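Local coordinates for 2-hydroxyhepta-2,4-diene-1,7-dioate isomerase (Corynebacterium glutamicum, PDB 4DBF), which belongs to the FAH family, binds magnesium and probably acts as a lyase or isomerase, with oxaloacetate decarboxylation its likely reaction, at residues Leu79-Val84 and Thr247-Asp252; Ile210-Thr215 and Leu222-Asn227; Ala130-Phe135 and Ser169-Gln174; Asp154-Val159 and Asp199-Asp204. All coordinates share one frame; numbering follows the deposited sequence.

In the fold
All four contacts fall in the FAA hydrolase C-terminal region. Contact 1 joins the first and last of the eight segments along the chain, with the other three contacts in between. Strand 159-170 starts at contact 4 and ends at contact 3; the segments of these two contacts alternate in sequence, yet their centres are about 32 Å apart. Contact 2, the hairpin 209-227, follows both and lies about 18 Å from contact 3 between centres, touching it where Phe135 packs on Ala212, Lys223 and Gln224. Contacts 1 and 4 are about 17 Å apart between centres. Contact 3 lies beside the magnesium site of Glu136, Glu138 and Asp167, whereas contact 4 is distant surface packing.

Contact 1. Residues Leu79-Val84 and Thr247-Asp252; sequences LPSKVV and TLLPGD
The carboxylate of Asp252 takes donors at its edge and on its faces. At the edge, Ser81 OG lies 2.5 Å from Asp252 OD1 on the syn lone pair, while Lys82 N meets the same oxygen from above the plane, 52° out of it, at 3.1 Å. Asp252 OD2 receives Lys82 NZ on its syn side in a salt bridge of 2.9 Å, and Leu249 N approaches OD2 from the opposite face, also at 2.9 Å. The chain of Lys82 is extended until a final bend (chi4 -67°), which brings Lys82 NZ to 2.8 Å from Thr247 O as well. A water links Ser81 N, Pro250 O and Asp252 OD1. Leu249 to Asp252 form a type II turn in which Gly251 has a positive phi, and Pro80 CB lies against Gly251 O, a buried carbonyl with no partner in the model. Immediately afterwards, strands 83-87 and 253-255 pair in parallel. On the apolar flank Leu248 CD2 packs on Lys82 CE and Val84 CG2. Four protein donors and a water therefore grip one buried carboxylate, which would favour its ionised form and fix its rotation.

Contact 2. Residues Ile210-Thr215 and Leu222-Asn227; sequences IKARLT and LKQDSN
Ile210 and Ser226 form a hydrogen-bonded antiparallel pair that begins the ladder between Ile210-Thr215 and Leu222-Asn227. Their main chains exchange two bonds, Ile210 N to Ser226 O at 2.8 Å and Ser226 N to Ile210 O at 3.0 Å. Two residues along, Ala212 N donates to Gln224 O at 3.0 Å. Here the register slips by one: Lys223 and Gln224 both face Ala212 in a classic beta bulge. Lys223 N makes the firm bond to Ala212 O (2.9 Å, N-H...O 172°), and Gln224 N adds only a weak one to Ala212 O at 3.4 Å. Lys211 CA and Leu222 CA add CA-H...O contacts to Gln224 O and Ala212 O respectively, carbonyls that already accept from backbone N-H groups.

Apolar contacts occupy both faces. On one, Ala212 CB meets Gln224 CB at 3.8 Å. On the other, Leu222 CD1 reaches across to Lys211 CB at 3.9 Å, the leucine CG standing opposite its backbone N (chi1 -179°).

The charged pair is looser. Lys211 and Asp225 run side by side in the same direction, but Lys211 NZ and Asp225 OD1 stay 4.4 Å apart, beyond a salt bridge. Other charges find partners outside the hairpin: Lys223 NZ forms a salt bridge with Glu263 and Arg213 NH1 one with Glu274.

Within the chain, strand 219-227 is outermost in its five-stranded sheet, while strand 209-216 is paired on its other side with strand 270-275, whose Ile271 and Ile273 touch Ala212. Phe135 of strand 133-143 packs against Ala212, Lys223 and Gln224.

Contact 3. Residues Ala130-Phe135 and Ser169-Gln174; sequences ATKVEF and SSRDLQ
Arg171 reaches across Lys132 and Glu134. Arg171 CB lies 3.5 Å from Lys132 O and also packs on the aliphatic chain of Lys132. CG touches that same carbonyl and the carboxylate carbon of Glu134. A bend at chi2 (-62°) then turns the chain, so that CD passes Glu134 OE1 and Arg171 NE donates to this oxygen at 2.6 Å in a salt bridge. The oxygen sits at the guanidinium edge, almost in its plane, but NE approaches it from well above the carboxylate, the two planes being 87° apart. At the tip, Arg171 NH2 adds a weak bond to Glu134 OE1 at 3.1 Å and pairs with the magnesium ligand Glu136, while Arg171 NH1 is held by Gln174 OE1 at 3.0 Å. A second-shell arginine thus braces a first-shell carboxylate.

The segment Ser169-Gln174 is where strand 159-170 gives way to helix 171-177, with Ser170 as N-cap. Ser170 OG accepts from Leu173 N at 3.2 Å and donates to Thr131 O at 2.8 Å, on a lone pair in the carbonyl plane. Before the cap, Glu134 and Ser169 form a hydrogen-bonded antiparallel pair; after it, Arg171 N donates to Lys132 O. Thr131 OG1 faces Asp172 OD2 across the helix start, at a modelled separation too short to be trusted. Ala130 CB packs on Leu173 CD1, 4.0 Å away.

Contact 4. Residues Asp154-Val159 and Asp199-Asp204; sequences DWKSVV and DINSID
Two surface turns meet here: Asp154-Val159, in the loop that leads into strand 159-170, and Asp199-Asp204, a 3-10 turn in the loop after strand 190-197. Ile200 carries most of the contact from the second turn, packing on side chains of the first. Its CG1 stands between the backbone N and the carbonyl carbon (chi1 53°), and from there the chain extends to the stem of Lys156, where Ile200 CD1 lies 3.5 Å from Lys156 CG and 3.7 Å from Lys156 CD. Ile200 CD1 also comes 4.0 Å from Trp155 CH2, approaching the indole obliquely. Lys156 in turn lies over the ring of its neighbour Trp155, with Lys156 CG 3.6 Å above the plane near its centre, and its chain then runs on extended. The other branch, Ile200 CG2, rests against Val159 CG2 at 4.1 Å, while Val159 CG1 sits at the edge of the indole.

Each turn is closed in the same way. Asp154 O accepts from both the N and the OG of Ser157, the hydroxyl bond being 2.9 Å. Asp199 O accepts likewise from the N and the OG of Ser202, with the OG at 2.8 Å. Phe162 of strand 159-170 touches both Trp155 and Ile200, and Ile239 of helix 235-243 touches Trp155 and Val159.

The Lys156 side chain crosses that of Asn201 at about a right angle, and its ammonium end lies close to the Asn201 amide, whose orientation is uncertain. What clearly joins the two turns is apolar packing of one isoleucine on an aliphatic and aromatic patch, to which Lys156 gives its methylene stem rather than its charge.

Contact 1. Residues Leu79-Val84 and Thr247-Asp252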
loop_
_atom_site.group_PDB
_atom_site.type_symbol
_atom_site.label_atom_id
_atom_site.label_comp_id
_atom_site.label_asym_id
_atom_site.label_seq_id
_atom_site.Cartn_x
_atom_site.Cartn_y
_atom_site.Cartn_z
ATOM N N LEU A 79 -6.271 -6.456 -9.367
ATOM C CA LEU A 79 -5.007 -5.824 -9.133
ATOM C C LEU A 79 -5.288 -4.660 -8.211
ATOM O O LEU A 79 -5.468 -3.575 -8.618
ATOM C CB LEU A 79 -4.409 -5.361 -10.428
ATOM C CG LEU A 79 -4.067 -6.449 -11.411
ATOM C CD1 LEU A 79 -3.399 -5.827 -12.613
ATOM C CD2 LEU A 79 -3.203 -7.513 -10.808
ATOM N N PRO A 80 -5.346 -4.939 -6.939
ATOM C CA PRO A 80 -5.785 -3.935 -5.989
ATOM C C PRO A 80 -4.798 -2.807 -5.785
ATOM O O PRO A 80 -3.663 -3.085 -5.777
ATOM C CB PRO A 80 -5.932 -4.716 -4.712
ATOM C CG PRO A 80 -5.010 -5.844 -4.856
ATOM C CD PRO A 80 -4.932 -6.173 -6.288
ATOM N N SER A 81 -5.283 -1.595 -5.555
ATOM C CA SER A 81 -4.448 -0.451 -5.208
ATOM C C SER A 81 -3.794 -0.636 -3.848
ATOM O O SER A 81 -2.689 -0.256 -3.647
ATOM C CB SER A 81 -5.202 0.880 -5.273
ATOM O OG SER A 81 -5.833 1.173 -4.094
ATOM N N LYS A 82 -4.520 -1.249 -2.949
ATOM C CA LYS A 82 -3.983 -1.671 -1.692
ATOM C C LYS A 82 -4.747 -2.845 -1.110
ATOM O O LYS A 82 -5.823 -3.133 -1.508
ATOM C CB LYS A 82 -3.947 -0.524 -0.705
ATOM C CG LYS A 82 -5.264 0.168 -0.491
ATOM C CD LYS A 82 -5.114 1.380 0.387
ATOM C CE LYS A 82 -6.446 1.996 0.718
ATOM N NZ LYS A 82 -7.125 2.592 -0.428
ATOM N N VAL A 83 -4.114 -3.502 -0.163
ATOM C CA VAL A 83 -4.674 -4.616 0.550
ATOM C C VAL A 83 -4.657 -4.269 2.026
ATOM O O VAL A 83 -3.627 -4.020 2.577
ATOM C CB VAL A 83 -3.899 -5.902 0.331
ATOM C CG1 VAL A 83 -4.529 -7.014 1.135
ATOM C CG2 VAL A 83 -3.798 -6.204 -1.131
ATOM N N VAL A 84 -5.826 -4.188 2.620
ATOM C CA VAL A 84 -5.926 -3.806 4.010
ATOM C C VAL A 84 -6.330 -5.019 4.789
ATOM O O VAL A 84 -7.240 -5.673 4.436
ATOM C CB VAL A 84 -6.938 -2.698 4.258
ATOM C CG1 VAL A 84 -6.919 -2.310 5.718
ATOM C CG2 VAL A 84 -6.684 -1.507 3.373
ATOM N N THR A 247 -9.698 6.140 2.546
ATOM C CA THR A 247 -10.532 5.939 1.387
ATOM C C THR A 247 -10.225 4.583 0.775
ATOM O O THR A 247 -9.093 4.244 0.608
ATOM C CB THR A 247 -10.319 7.023 0.299
ATOM O OG1 THR A 247 -10.720 8.284 0.776
ATOM C CG2 THR A 247 -11.111 6.716 -0.930
ATOM N N LEU A 248 -11.251 3.836 0.438
ATOM C CA LEU A 248 -11.105 2.614 -0.304
ATOM C C LEU A 248 -11.581 2.766 -1.759
ATOM O O LEU A 248 -12.490 3.487 -2.009
ATOM C CB LEU A 248 -11.831 1.484 0.402
ATOM C CG LEU A 248 -11.403 1.082 1.818
ATOM C CD1 LEU A 248 -12.243 -0.034 2.379
ATOM C CD2 LEU A 248 -9.943 0.737 1.832
ATOM N N LEU A 249 -10.937 2.067 -2.678
ATOM C CA LEU A 249 -11.196 2.188 -4.100
ATOM C C LEU A 249 -11.687 0.855 -4.672
ATOM O O LEU A 249 -11.387 -0.194 -4.106
ATOM C CB LEU A 249 -9.876 2.596 -4.752
ATOM C CG LEU A 249 -9.339 3.947 -4.274
ATOM C CD1 LEU A 249 -8.005 4.279 -4.888
ATOM C CD2 LEU A 249 -10.371 5.026 -4.634
ATOM N N PRO A 250 -12.426 0.876 -5.820
ATOM C CA PRO A 250 -12.761 -0.400 -6.479
ATOM C C PRO A 250 -11.549 -1.285 -6.743
ATOM O O PRO A 250 -10.516 -0.824 -7.262
ATOM C CB PRO A 250 -13.389 0.007 -7.842
ATOM C CG PRO A 250 -13.841 1.492 -7.639
ATOM C CD PRO A 250 -12.824 2.067 -6.605
ATOM N N GLY A 251 -11.677 -2.553 -6.374
ATOM C CA GLY A 251 -10.574 -3.464 -6.563
ATOM C C GLY A 251 -9.755 -3.646 -5.284
ATOM O O GLY A 251 -9.081 -4.671 -5.162
ATOM N N ASP A 252 -9.811 -2.688 -4.383
ATOM C CA ASP A 252 -9.075 -2.801 -3.085
ATOM C C ASP A 252 -9.569 -4.068 -2.319
ATOM O O ASP A 252 -10.749 -4.447 -2.391
ATOM C CB ASP A 252 -9.306 -1.597 -2.184
ATOM C CG ASP A 252 -8.393 -0.423 -2.506
ATOM O OD1 ASP A 252 -7.507 -0.564 -3.375
ATOM O OD2 ASP A 252 -8.572 0.610 -1.881
HETATM O O HOH W 1 -8.073 -0.769 -6.282
#

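Contact 2. Residues Ile210-Thr215 and Leu222-Asn227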
loop_
_atom_site.group_PDB
_atom_site.type_symbol
_atom_site.label_atom_id
_atom_site.label_comp_id
_atom_site.label_asym_id
_atom_site.label_seq_id
_atom_site.Cartn_x
_atom_site.Cartn_y
_atom_site.Cartn_z
ATOM N N ILE A 210 -13.587 -22.147 7.381
ATOM C CA ILE A 210 -12.483 -21.772 6.506
ATOM C C ILE A 210 -11.376 -22.768 6.798
ATOM O O ILE A 210 -10.887 -22.808 7.922
ATOM C CB ILE A 210 -12.019 -20.350 6.791
ATOM C CG1 ILE A 210 -13.103 -19.333 6.413
ATOM C CG2 ILE A 210 -10.689 -20.055 6.031
ATOM C CD1 ILE A 210 -12.809 -17.939 6.951
ATOM N N LYS A 211 -11.036 -23.614 5.826
ATOM C CA LYS A 211 -10.155 -24.725 6.087
ATOM C C LYS A 211 -8.913 -24.580 5.243
ATOM O O LYS A 211 -8.990 -23.969 4.155
ATOM C CB LYS A 211 -10.861 -26.043 5.791
ATOM C CG LYS A 211 -11.972 -26.328 6.846
ATOM C CD LYS A 211 -12.839 -27.568 6.498
ATOM C CE LYS A 211 -13.707 -27.944 7.728
ATOM N NZ LYS A 211 -14.238 -29.285 7.533
ATOM N N ALA A 212 -7.781 -25.102 5.732
ATOM C CA ALA A 212 -6.553 -25.120 4.961
ATOM C C ALA A 212 -5.865 -26.475 5.106
ATOM O O ALA A 212 -5.744 -27.012 6.217
ATOM C CB ALA A 212 -5.632 -24.019 5.422
ATOM N N ARG A 213 -5.453 -27.018 3.978
ATOM C CA ARG A 213 -4.770 -28.294 3.932
ATOM C C ARG A 213 -3.364 -28.075 3.405
ATOM O O ARG A 213 -3.196 -27.530 2.279
ATOM C CB ARG A 213 -5.549 -29.253 3.031
ATOM C CG ARG A 213 -6.926 -29.594 3.643
ATOM C CD ARG A 213 -7.814 -30.392 2.717
ATOM N NE ARG A 213 -9.037 -30.744 3.433
ATOM C CZ ARG A 213 -10.141 -30.005 3.473
ATOM N NH1 ARG A 213 -10.229 -28.835 2.813
ATOM N NH2 ARG A 213 -11.167 -30.443 4.178
ATOM N N LEU A 214 -2.382 -28.483 4.214
ATOM C CA LEU A 214 -0.987 -28.398 3.870
ATOM C C LEU A 214 -0.480 -29.767 3.451
ATOM O O LEU A 214 -0.572 -30.732 4.219
ATOM C CB LEU A 214 -0.145 -27.918 5.057
ATOM C CG LEU A 214 1.374 -27.704 4.922
ATOM C CD1 LEU A 214 1.775 -26.616 3.903
ATOM C CD2 LEU A 214 2.012 -27.374 6.302
ATOM N N THR A 215 0.076 -29.831 2.246
ATOM C CA THR A 215 0.719 -31.043 1.818
ATOM C C THR A 215 2.219 -30.868 2.093
ATOM O O THR A 215 2.860 -29.987 1.522
ATOM C CB THR A 215 0.442 -31.257 0.311
ATOM O OG1 THR A 215 -0.982 -31.340 0.093
ATOM C CG2 THR A 215 1.224 -32.525 -0.281
ATOM N N LEU A 222 -5.001 -31.269 7.641
ATOM C CA LEU A 222 -5.822 -30.095 7.953
ATOM C C LEU A 222 -5.100 -29.306 9.003
ATOM O O LEU A 222 -4.916 -29.770 10.124
ATOM C CB LEU A 222 -7.208 -30.536 8.494
ATOM C CG LEU A 222 -8.304 -29.523 8.890
ATOM C CD1 LEU A 222 -8.660 -28.567 7.720
ATOM C CD2 LEU A 222 -9.598 -30.227 9.343
ATOM N N LYS A 223 -4.672 -28.103 8.660
ATOM C CA LYS A 223 -3.788 -27.339 9.527
ATOM C C LYS A 223 -4.389 -25.981 9.866
ATOM O O LYS A 223 -3.815 -25.194 10.617
ATOM C CB LYS A 223 -2.409 -27.223 8.866
ATOM C CG LYS A 223 -1.607 -28.545 8.865
ATOM C CD LYS A 223 -1.173 -28.935 10.285
ATOM C CE LYS A 223 -0.200 -30.111 10.285
ATOM N NZ LYS A 223 0.564 -30.177 11.563
ATOM N N GLN A 224 -5.601 -25.774 9.383
ATOM C CA GLN A 224 -6.482 -24.695 9.798
ATOM C C GLN A 224 -7.946 -25.074 9.640
ATOM O O GLN A 224 -8.342 -25.571 8.643
ATOM C CB GLN A 224 -6.212 -23.367 9.073
ATOM C CG GLN A 224 -7.081 -22.213 9.541
ATOM C CD GLN A 224 -7.041 -20.988 8.635
ATOM O OE1 GLN A 224 -7.978 -20.242 8.562
ATOM N NE2 GLN A 224 -5.949 -20.786 7.980
ATOM N N ASP A 225 -8.726 -24.786 10.657
ATOM C CA ASP A 225 -10.092 -25.194 10.718
ATOM C C ASP A 225 -10.827 -24.172 11.560
ATOM O O ASP A 225 -11.071 -24.385 12.722
ATOM C CB ASP A 225 -10.138 -26.553 11.384
ATOM C CG ASP A 225 -11.458 -27.246 11.249
ATOM O OD1 ASP A 225 -12.358 -26.769 10.585
ATOM O OD2 ASP A 225 -11.578 -28.317 11.830
ATOM N N SER A 226 -11.151 -23.056 10.944
ATOM C CA SER A 226 -11.717 -21.914 11.605
ATOM C C SER A 226 -13.107 -21.593 11.056
ATOM O O SER A 226 -13.586 -22.250 10.185
ATOM C CB SER A 226 -10.780 -20.719 11.442
ATOM O OG SER A 226 -10.595 -20.384 10.105
ATOM N N ASN A 227 -13.747 -20.586 11.600
ATOM C CA ASN A 227 -15.055 -20.204 11.129
ATOM C C ASN A 227 -15.221 -18.719 11.221
ATOM O O ASN A 227 -14.784 -18.146 12.157
ATOM C CB ASN A 227 -16.113 -20.926 11.920
ATOM C CG ASN A 227 -17.466 -20.825 11.307
ATOM O OD1 ASN A 227 -18.066 -19.794 11.318
ATOM N ND2 ASN A 227 -17.960 -21.916 10.812
#

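Contact 3. Residues Ala130-Phe135 and Ser169-Gln174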
loop_
_atom_site.group_PDB
_atom_site.type_symbol
_atom_site.label_atom_id
_atom_site.label_comp_id
_atom_site.label_asym_id
_atom_site.label_seq_id
_atom_site.Cartn_x
_atom_site.Cartn_y
_atom_site.Cartn_z
ATOM N N ALA A 130 13.645 -15.218 5.312
ATOM C CA ALA A 130 12.280 -15.293 5.783
ATOM C C ALA A 130 12.002 -16.689 6.262
ATOM O O ALA A 130 11.921 -17.579 5.479
ATOM C CB ALA A 130 11.292 -14.924 4.682
ATOM N N THR A 131 11.853 -16.851 7.556
ATOM C CA THR A 131 11.764 -18.146 8.170
ATOM C C THR A 131 10.537 -18.258 9.043
ATOM O O THR A 131 9.924 -17.289 9.372
ATOM C CB THR A 131 13.037 -18.452 8.989
ATOM O OG1 THR A 131 13.241 -17.462 9.976
ATOM C CG2 THR A 131 14.231 -18.480 8.115
ATOM N N LYS A 132 10.187 -19.467 9.391
ATOM C CA LYS A 132 8.915 -19.761 9.980
ATOM C C LYS A 132 7.744 -19.097 9.238
ATOM O O LYS A 132 6.996 -18.387 9.824
ATOM C CB LYS A 132 8.868 -19.438 11.459
ATOM C CG LYS A 132 7.738 -20.160 12.137
ATOM C CD LYS A 132 7.795 -20.060 13.638
ATOM C CE LYS A 132 6.483 -20.440 14.256
ATOM N NZ LYS A 132 6.516 -20.194 15.700
ATOM N N VAL A 133 7.626 -19.386 7.952
ATOM C CA VAL A 133 6.594 -18.833 7.100
ATOM C C VAL A 133 5.318 -19.626 7.157
ATOM O O VAL A 133 5.267 -20.744 6.722
ATOM C CB VAL A 133 7.071 -18.742 5.662
ATOM C CG1 VAL A 133 6.000 -18.230 4.756
ATOM C CG2 VAL A 133 8.298 -17.905 5.572
ATOM N N GLU A 134 4.295 -19.020 7.713
ATOM C CA GLU A 134 2.993 -19.645 7.852
ATOM C C GLU A 134 1.955 -19.050 6.904
ATOM O O GLU A 134 2.073 -17.954 6.488
ATOM C CB GLU A 134 2.489 -19.548 9.294
ATOM C CG GLU A 134 3.421 -20.191 10.296
ATOM C CD GLU A 134 2.905 -20.236 11.712
ATOM O OE1 GLU A 134 1.962 -19.567 12.052
ATOM O OE2 GLU A 134 3.461 -20.986 12.482
ATOM N N PHE A 135 0.936 -19.818 6.619
ATOM C CA PHE A 135 -0.180 -19.378 5.846
ATOM C C PHE A 135 -1.292 -18.954 6.776
ATOM O O PHE A 135 -1.289 -19.275 7.910
ATOM C CB PHE A 135 -0.681 -20.521 5.010
ATOM C CG PHE A 135 -1.171 -21.661 5.815
ATOM C CD1 PHE A 135 -2.451 -21.686 6.277
ATOM C CD2 PHE A 135 -0.330 -22.679 6.162
ATOM C CE1 PHE A 135 -2.888 -22.719 7.037
ATOM C CE2 PHE A 135 -0.769 -23.726 6.906
ATOM C CZ PHE A 135 -2.051 -23.741 7.342
ATOM N N SER A 169 2.843 -15.188 6.067
ATOM C CA SER A 169 3.504 -14.378 7.077
ATOM C C SER A 169 4.765 -15.133 7.595
ATOM O O SER A 169 4.618 -16.303 8.027
ATOM C CB SER A 169 2.559 -14.252 8.308
ATOM O OG SER A 169 1.167 -14.059 7.896
ATOM N N SER A 170 5.925 -14.477 7.546
ATOM C CA SER A 170 7.145 -15.001 8.221
ATOM C C SER A 170 6.990 -14.669 9.707
ATOM O O SER A 170 7.087 -13.492 10.084
ATOM C CB SER A 170 8.395 -14.297 7.700
ATOM O OG SER A 170 9.552 -14.645 8.507
ATOM N N ARG A 171 6.718 -15.660 10.546
ATOM C CA ARG A 171 6.548 -15.371 11.992
ATOM C C ARG A 171 7.824 -14.856 12.631
ATOM O O ARG A 171 7.795 -14.059 13.559
ATOM C CB ARG A 171 6.122 -16.622 12.746
ATOM C CG ARG A 171 4.856 -17.225 12.230
ATOM C CD ARG A 171 3.609 -16.287 12.361
ATOM N NE ARG A 171 2.406 -16.997 12.004
ATOM C CZ ARG A 171 1.258 -16.410 11.619
ATOM N NH1 ARG A 171 1.180 -15.101 11.508
ATOM N NH2 ARG A 171 0.234 -17.145 11.245
ATOM N N ASP A 172 8.960 -15.340 12.145
ATOM C CA ASP A 172 10.247 -14.850 12.647
ATOM C C ASP A 172 10.472 -13.389 12.349
ATOM O O ASP A 172 11.018 -12.624 13.204
ATOM C CB ASP A 172 11.425 -15.682 12.063
ATOM C CG ASP A 172 11.508 -17.102 12.657
ATOM O OD1 ASP A 172 10.819 -17.381 13.662
ATOM O OD2 ASP A 172 12.199 -17.979 12.038
ATOM N N LEU A 173 10.125 -12.954 11.115
ATOM C CA LEU A 173 10.293 -11.520 10.804
ATOM C C LEU A 173 9.278 -10.664 11.557
ATOM O O LEU A 173 9.649 -9.510 11.934
ATOM C CB LEU A 173 10.208 -11.210 9.302
ATOM C CG LEU A 173 11.329 -11.834 8.445
ATOM C CD1 LEU A 173 11.004 -11.615 6.984
ATOM C CD2 LEU A 173 12.713 -11.253 8.770
ATOM N N GLN A 174 8.066 -11.182 11.771
ATOM C CA GLN A 174 7.083 -10.403 12.522
ATOM C C GLN A 174 7.682 -10.042 13.920
ATOM O O GLN A 174 7.615 -8.883 14.381
ATOM C CB GLN A 174 5.831 -11.174 12.761
ATOM C CG GLN A 174 4.882 -11.215 11.628
ATOM C CD GLN A 174 3.597 -11.958 11.997
ATOM O OE1 GLN A 174 3.395 -13.093 11.663
ATOM N NE2 GLN A 174 2.720 -11.283 12.707
#

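Contact 4. Residues Asp154-Val159 and Asp199-Asp204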
loop_
_atom_site.group_PDB
_atom_site.type_symbol
_atom_site.label_atom_id
_atom_site.label_comp_id
_atom_site.label_asym_id
_atom_site.label_seq_id
_atom_site.Cartn_x
_atom_site.Cartn_y
_atom_site.Cartn_z
ATOM N N ASP A 154 -24.416 -0.189 6.468
ATOM C CA ASP A 154 -24.403 0.006 4.983
ATOM C C ASP A 154 -23.249 -0.746 4.260
ATOM O O ASP A 154 -22.986 -0.503 3.096
ATOM C CB ASP A 154 -24.295 1.499 4.629
ATOM C CG ASP A 154 -25.471 2.309 5.175
ATOM O OD1 ASP A 154 -25.265 3.487 5.521
ATOM O OD2 ASP A 154 -26.575 1.740 5.283
ATOM N N TRP A 155 -22.606 -1.695 4.924
ATOM C CA TRP A 155 -21.389 -2.295 4.350
ATOM C C TRP A 155 -21.588 -2.956 3.017
ATOM O O TRP A 155 -20.727 -2.856 2.147
ATOM C CB TRP A 155 -20.724 -3.222 5.347
ATOM C CG TRP A 155 -21.378 -4.520 5.606
ATOM C CD1 TRP A 155 -22.234 -4.836 6.650
ATOM C CD2 TRP A 155 -21.169 -5.717 4.885
ATOM N NE1 TRP A 155 -22.598 -6.137 6.571
ATOM C CE2 TRP A 155 -21.938 -6.727 5.520
ATOM C CE3 TRP A 155 -20.386 -6.053 3.766
ATOM C CZ2 TRP A 155 -21.978 -8.020 5.062
ATOM C CZ3 TRP A 155 -20.413 -7.343 3.315
ATOM C CH2 TRP A 155 -21.225 -8.326 3.962
ATOM N N LYS A 156 -22.715 -3.642 2.836
ATOM C CA LYS A 156 -22.996 -4.332 1.581
ATOM C C LYS A 156 -22.989 -3.468 0.338
ATOM O O LYS A 156 -22.585 -3.924 -0.710
ATOM C CB LYS A 156 -24.311 -5.159 1.635
ATOM C CG LYS A 156 -24.222 -6.367 2.594
ATOM C CD LYS A 156 -25.465 -7.248 2.591
ATOM C CE LYS A 156 -25.418 -8.181 3.805
ATOM N NZ LYS A 156 -26.424 -9.310 3.810
ATOM N N SER A 157 -23.363 -2.225 0.458
ATOM C CA SER A 157 -23.417 -1.331 -0.678
ATOM C C SER A 157 -22.056 -1.040 -1.339
ATOM O O SER A 157 -22.014 -0.594 -2.427
ATOM C CB SER A 157 -24.067 -0.043 -0.268
ATOM O OG SER A 157 -23.174 0.745 0.449
ATOM N N VAL A 158 -20.967 -1.320 -0.639
ATOM C CA VAL A 158 -19.636 -1.045 -1.155
ATOM C C VAL A 158 -18.845 -2.275 -1.566
ATOM O O VAL A 158 -17.774 -2.137 -2.075
ATOM C CB VAL A 158 -18.770 -0.238 -0.176
ATOM C CG1 VAL A 158 -19.365 1.091 0.168
ATOM C CG2 VAL A 158 -18.418 -1.031 1.044
ATOM N N VAL A 159 -19.361 -3.460 -1.311
ATOM C CA VAL A 159 -18.628 -4.633 -1.706
ATOM C C VAL A 159 -19.058 -5.263 -3.039
ATOM O O VAL A 159 -20.211 -5.481 -3.294
ATOM C CB VAL A 159 -18.345 -5.663 -0.581
ATOM C CG1 VAL A 159 -18.589 -5.169 0.821
ATOM C CG2 VAL A 159 -18.819 -7.060 -0.876
ATOM N N ASP A 199 -22.526 -12.931 -5.270
ATOM C CA ASP A 199 -23.792 -13.241 -4.496
ATOM C C ASP A 199 -23.391 -13.339 -3.023
ATOM O O ASP A 199 -23.205 -14.405 -2.493
ATOM C CB ASP A 199 -24.439 -14.540 -5.023
ATOM C CG ASP A 199 -25.770 -14.915 -4.302
ATOM O OD1 ASP A 199 -26.282 -14.147 -3.439
ATOM O OD2 ASP A 199 -26.242 -16.030 -4.617
ATOM N N ILE A 200 -23.207 -12.208 -2.365
ATOM C CA ILE A 200 -22.645 -12.275 -1.011
ATOM C C ILE A 200 -23.603 -12.827 0.059
ATOM O O ILE A 200 -23.158 -13.290 1.115
ATOM C CB ILE A 200 -22.053 -10.951 -0.555
ATOM C CG1 ILE A 200 -23.078 -9.828 -0.708
ATOM C CG2 ILE A 200 -20.704 -10.655 -1.300
ATOM C CD1 ILE A 200 -22.928 -8.827 0.410
ATOM N N ASN A 201 -24.905 -12.778 -0.220
ATOM C CA ASN A 201 -25.893 -13.474 0.625
ATOM C C ASN A 201 -25.816 -14.976 0.627
ATOM O O ASN A 201 -26.287 -15.616 1.569
ATOM C CB ASN A 201 -27.305 -13.037 0.264
ATOM C CG ASN A 201 -27.735 -11.878 1.083
ATOM O OD1 ASN A 201 -28.765 -11.945 1.756
ATOM N ND2 ASN A 201 -26.906 -10.836 1.127
ATOM N N SER A 202 -25.245 -15.553 -0.426
ATOM C CA SER A 202 -25.026 -16.999 -0.480
ATOM C C SER A 202 -23.980 -17.472 0.561
ATOM O O SER A 202 -23.758 -18.679 0.706
ATOM C CB SER A 202 -24.628 -17.452 -1.894
ATOM O OG SER A 202 -23.263 -17.162 -2.176
ATOM N N ILE A 203 -23.374 -16.520 1.276
ATOM C CA ILE A 203 -22.295 -16.793 2.215
ATOM C C ILE A 203 -22.788 -16.446 3.595
ATOM O O ILE A 203 -23.112 -15.296 3.880
ATOM C CB ILE A 203 -20.994 -15.961 1.893
ATOM C CG1 ILE A 203 -20.455 -16.267 0.502
ATOM C CG2 ILE A 203 -19.954 -16.117 2.988
ATOM C CD1 ILE A 203 -20.223 -17.736 0.238
ATOM N N ASP A 204 -22.838 -17.449 4.463
ATOM C CA ASP A 204 -23.306 -17.253 5.832
ATOM C C ASP A 204 -22.197 -16.806 6.820
ATOM O O ASP A 204 -21.428 -17.613 7.331
ATOM C CB ASP A 204 -24.016 -18.536 6.286
ATOM C CG ASP A 204 -24.800 -18.364 7.579
ATOM O OD1 ASP A 204 -25.555 -19.308 7.897
ATOM O OD2 ASP A 204 -24.668 -17.332 8.277
#